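Local coordinates for protein putative lipase/esterase (Lactobacillus plantarum WCFS1, PDB 3BXP) that is a putative carboxylesterase of the alpha/beta-hydrolase fold, probably hydrolysing carboxylic ester bonds, at residues 92-97 against 111-116. Sequence-based numbering, arbitrary orientation.
Sequences ATIDWI and IILAGF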
ATOM      1  N   ALA B  92     -26.513  12.737  -8.664  1.00 20.92           N
ATOM      2  CA  ALA B  92     -27.317  12.962  -9.858  1.00 21.68           C
ATOM      3  C   ALA B  92     -26.758  12.185 -11.072  1.00 17.82           C
ATOM      4  O   ALA B  92     -27.511  11.751 -11.934  1.00 19.69           O
ATOM      5  CB  ALA B  92     -27.442  14.455 -10.163  1.00 21.26           C
ATOM      6  N   THR B  93     -25.439  12.010 -11.115  1.00 21.81           N
ATOM      7  CA  THR B  93     -24.773  11.321 -12.243  1.00 21.80           C
ATOM      8  C   THR B  93     -25.025   9.809 -12.140  1.00 19.86           C
ATOM      9  O   THR B  93     -25.257   9.095 -13.161  1.00 19.73           O
ATOM     10  CB  THR B  93     -23.249  11.650 -12.281  1.00 22.83           C
ATOM     11  OG1 THR B  93     -23.050  13.065 -12.352  1.00 19.97           O
ATOM     12  CG2 THR B  93     -22.562  10.978 -13.466  1.00 21.15           C
ATOM     13  N   ILE B  94     -24.910   9.307 -10.930  1.00 18.62           N
ATOM     14  CA  ILE B  94     -25.253   7.922 -10.671  1.00 19.58           C
ATOM     15  C   ILE B  94     -26.734   7.681 -11.064  1.00 19.85           C
ATOM     16  O   ILE B  94     -27.069   6.712 -11.775  1.00 19.94           O
ATOM     17  CB  ILE B  94     -25.012   7.524  -9.202  1.00 16.09           C
ATOM     18  CG1 ILE B  94     -23.487   7.494  -8.882  1.00 20.02           C
ATOM     19  CG2 ILE B  94     -25.647   6.177  -8.933  1.00 22.34           C
ATOM     20  CD1 ILE B  94     -23.153   7.483  -7.359  1.00 21.42           C
ATOM     21  N   ASP B  95     -27.614   8.569 -10.635  1.00 17.81           N
ATOM     22  CA  ASP B  95     -29.027   8.470 -11.035  1.00 18.37           C
ATOM     23  C   ASP B  95     -29.194   8.487 -12.551  1.00 20.13           C
ATOM     24  O   ASP B  95     -29.821   7.623 -13.162  1.00 20.66           O
ATOM     25  CB  ASP B  95     -29.777   9.629 -10.403  1.00 17.14           C
ATOM     26  CG  ASP B  95     -31.272   9.557 -10.602  1.00 24.15           C
ATOM     27  OD1 ASP B  95     -31.679   9.688 -11.740  1.00 22.12           O
ATOM     28  OD2 ASP B  95     -32.033   9.445  -9.632  1.00 20.51           O
ATOM     29  N   TRP B  96     -28.534   9.441 -13.194  1.00 21.58           N
ATOM     30  CA  TRP B  96     -28.623   9.507 -14.657  1.00 18.33           C
ATOM     31  C   TRP B  96     -28.176   8.192 -15.328  1.00 16.22           C
ATOM     32  O   TRP B  96     -28.836   7.651 -16.224  1.00 19.45           O
ATOM     33  CB  TRP B  96     -27.841  10.713 -15.182  1.00 20.76           C
ATOM     34  CG  TRP B  96     -27.940  10.852 -16.658  1.00 19.98           C
ATOM     35  CD1 TRP B  96     -28.988  11.392 -17.384  1.00 21.99           C
ATOM     36  CD2 TRP B  96     -26.950  10.449 -17.622  1.00 20.77           C
ATOM     37  NE1 TRP B  96     -28.685  11.341 -18.733  1.00 22.62           N
ATOM     38  CE2 TRP B  96     -27.453  10.765 -18.898  1.00 24.66           C
ATOM     39  CE3 TRP B  96     -25.672   9.860 -17.520  1.00 21.10           C
ATOM     40  CZ2 TRP B  96     -26.721  10.508 -20.073  1.00 22.73           C
ATOM     41  CZ3 TRP B  96     -24.963   9.597 -18.692  1.00 21.19           C
ATOM     42  CH2 TRP B  96     -25.496   9.928 -19.943  1.00 24.84           C
ATOM     43  N   ILE B  97     -27.083   7.622 -14.835  1.00 19.93           N
ATOM     44  CA  ILE B  97     -26.580   6.354 -15.370  1.00 17.30           C
ATOM     45  C   ILE B  97     -27.669   5.293 -15.254  1.00 18.58           C
ATOM     46  O   ILE B  97     -27.856   4.525 -16.187  1.00 18.65           O
ATOM     47  CB  ILE B  97     -25.276   5.923 -14.659  1.00 16.79           C
ATOM     48  CG1 ILE B  97     -24.097   6.809 -15.150  1.00 21.96           C
ATOM     49  CG2 ILE B  97     -25.000   4.434 -14.860  1.00 18.31           C
ATOM     50  CD1 ILE B  97     -22.882   6.829 -14.272  1.00 22.22           C
ATOM     51  N   ILE B 111     -21.301  -0.325 -10.348  1.00 20.54           N
ATOM     52  CA  ILE B 111     -20.916   1.050 -10.547  1.00 20.23           C
ATOM     53  C   ILE B 111     -19.715   1.293  -9.615  1.00 19.23           C
ATOM     54  O   ILE B 111     -19.790   1.136  -8.393  1.00 21.43           O
ATOM     55  CB  ILE B 111     -22.091   2.029 -10.203  1.00 21.43           C
ATOM     56  CG1 ILE B 111     -23.321   1.766 -11.102  1.00 19.72           C
ATOM     57  CG2 ILE B 111     -21.672   3.522 -10.285  1.00 19.48           C
ATOM     58  CD1 ILE B 111     -24.539   2.555 -10.673  1.00 24.99           C
ATOM     59  N   ILE B 112     -18.621   1.736 -10.211  1.00 19.47           N
ATOM     60  CA  ILE B 112     -17.372   1.984  -9.521  1.00 19.13           C
ATOM     61  C   ILE B 112     -17.037   3.492  -9.649  1.00 18.42           C
ATOM     62  O   ILE B 112     -17.162   4.083 -10.740  1.00 20.83           O
ATOM     63  CB  ILE B 112     -16.242   1.190 -10.205  1.00 20.66           C
ATOM     64  CG1 ILE B 112     -16.583  -0.311 -10.296  1.00 23.72           C
ATOM     65  CG2 ILE B 112     -14.923   1.356  -9.412  1.00 22.93           C
ATOM     66  CD1 ILE B 112     -15.999  -0.946 -11.513  1.00 27.54           C
ATOM     67  N   LEU B 113     -16.758   4.170  -8.547  1.00 18.27           N
ATOM     68  CA  LEU B 113     -16.344   5.576  -8.607  1.00 20.51           C
ATOM     69  C   LEU B 113     -14.831   5.656  -8.509  1.00 21.86           C
ATOM     70  O   LEU B 113     -14.236   4.972  -7.716  1.00 22.03           O
ATOM     71  CB  LEU B 113     -16.893   6.346  -7.403  1.00 19.63           C
ATOM     72  CG  LEU B 113     -18.354   6.108  -7.067  1.00 19.26           C
ATOM     73  CD1 LEU B 113     -18.788   6.991  -5.849  1.00 18.40           C
ATOM     74  CD2 LEU B 113     -19.196   6.328  -8.323  1.00 20.82           C
ATOM     75  N   ALA B 114     -14.225   6.455  -9.365  1.00 20.43           N
ATOM     76  CA  ALA B 114     -12.760   6.620  -9.338  1.00 20.22           C
ATOM     77  C   ALA B 114     -12.472   8.111  -9.260  1.00 22.91           C
ATOM     78  O   ALA B 114     -13.016   8.894 -10.058  1.00 23.11           O
ATOM     79  CB  ALA B 114     -12.127   6.024 -10.564  1.00 22.33           C
ATOM     80  N   GLY B 115     -11.639   8.509  -8.298  1.00 20.64           N
ATOM     81  CA  GLY B 115     -11.304   9.918  -8.111  1.00 19.15           C
ATOM     82  C   GLY B 115      -9.790  10.073  -8.039  1.00 19.83           C
ATOM     83  O   GLY B 115      -9.094   9.223  -7.488  1.00 19.97           O
ATOM     84  N   PHE B 116      -9.290  11.134  -8.653  1.00 20.31           N
ATOM     85  CA  PHE B 116      -7.845  11.440  -8.681  1.00 18.75           C
ATOM     86  C   PHE B 116      -7.643  12.817  -8.041  1.00 21.40           C
ATOM     87  O   PHE B 116      -8.412  13.710  -8.318  1.00 20.51           O
ATOM     88  CB  PHE B 116      -7.380  11.308 -10.153  1.00 20.96           C
ATOM     89  CG  PHE B 116      -7.623   9.913 -10.689  1.00 22.14           C
ATOM     90  CD1 PHE B 116      -6.712   8.873 -10.425  1.00 23.13           C
ATOM     91  CD2 PHE B 116      -8.799   9.582 -11.317  1.00 22.12           C
ATOM     92  CE1 PHE B 116      -6.979   7.606 -10.836  1.00 25.56           C
ATOM     93  CE2 PHE B 116      -9.074   8.275 -11.693  1.00 23.36           C
ATOM     94  CZ  PHE B 116      -8.133   7.301 -11.460  1.00 25.70           C
TER
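Ile94 reaches from helix 85-99 toward the sheet and lays its two branches over Ile111 and Leu113 of strand 110-116, the central strand that in an alpha/beta hydrolase runs up to the nucleophile elbow. The helix is the connection of a beta-alpha-beta crossover: the chain leaves strand 67-72, passes along the helix over one face of the sheet and re-enters at strand 110-116, with strand 35-41 lying between the two. The contact is purely apolar and fully buried, with the Ile94 and Ile111 CA atoms 8.1 Å apart. In Ile94 a chi1 of -69° sets CG1 beside the backbone N and CG2 anti to it, and the branches part, one toward Leu113 and the other toward Ile111. CG2 meets the CD1 end of Ile111 at 4.2 Å, the two side chains crossing at a slant, while the longer branch carries CD1 on to Leu113. Ile97, one turn further along the helix, sits looser against the same isoleucine, its CG2 4.6 Å from Ile111 CD1. Ile39 of the adjacent strand 35-41 also touches Ile94, Ile97 and Leu113. Further along the strand, Gly115 belongs to a GxSxG pattern consistent with a nucleophile elbow, but the contacts stop at Leu113, two residues short of it. At the Leu113 end the match is methyl to methyl: Ile94 CD1 lies 4.2 Å from Leu113 CD2.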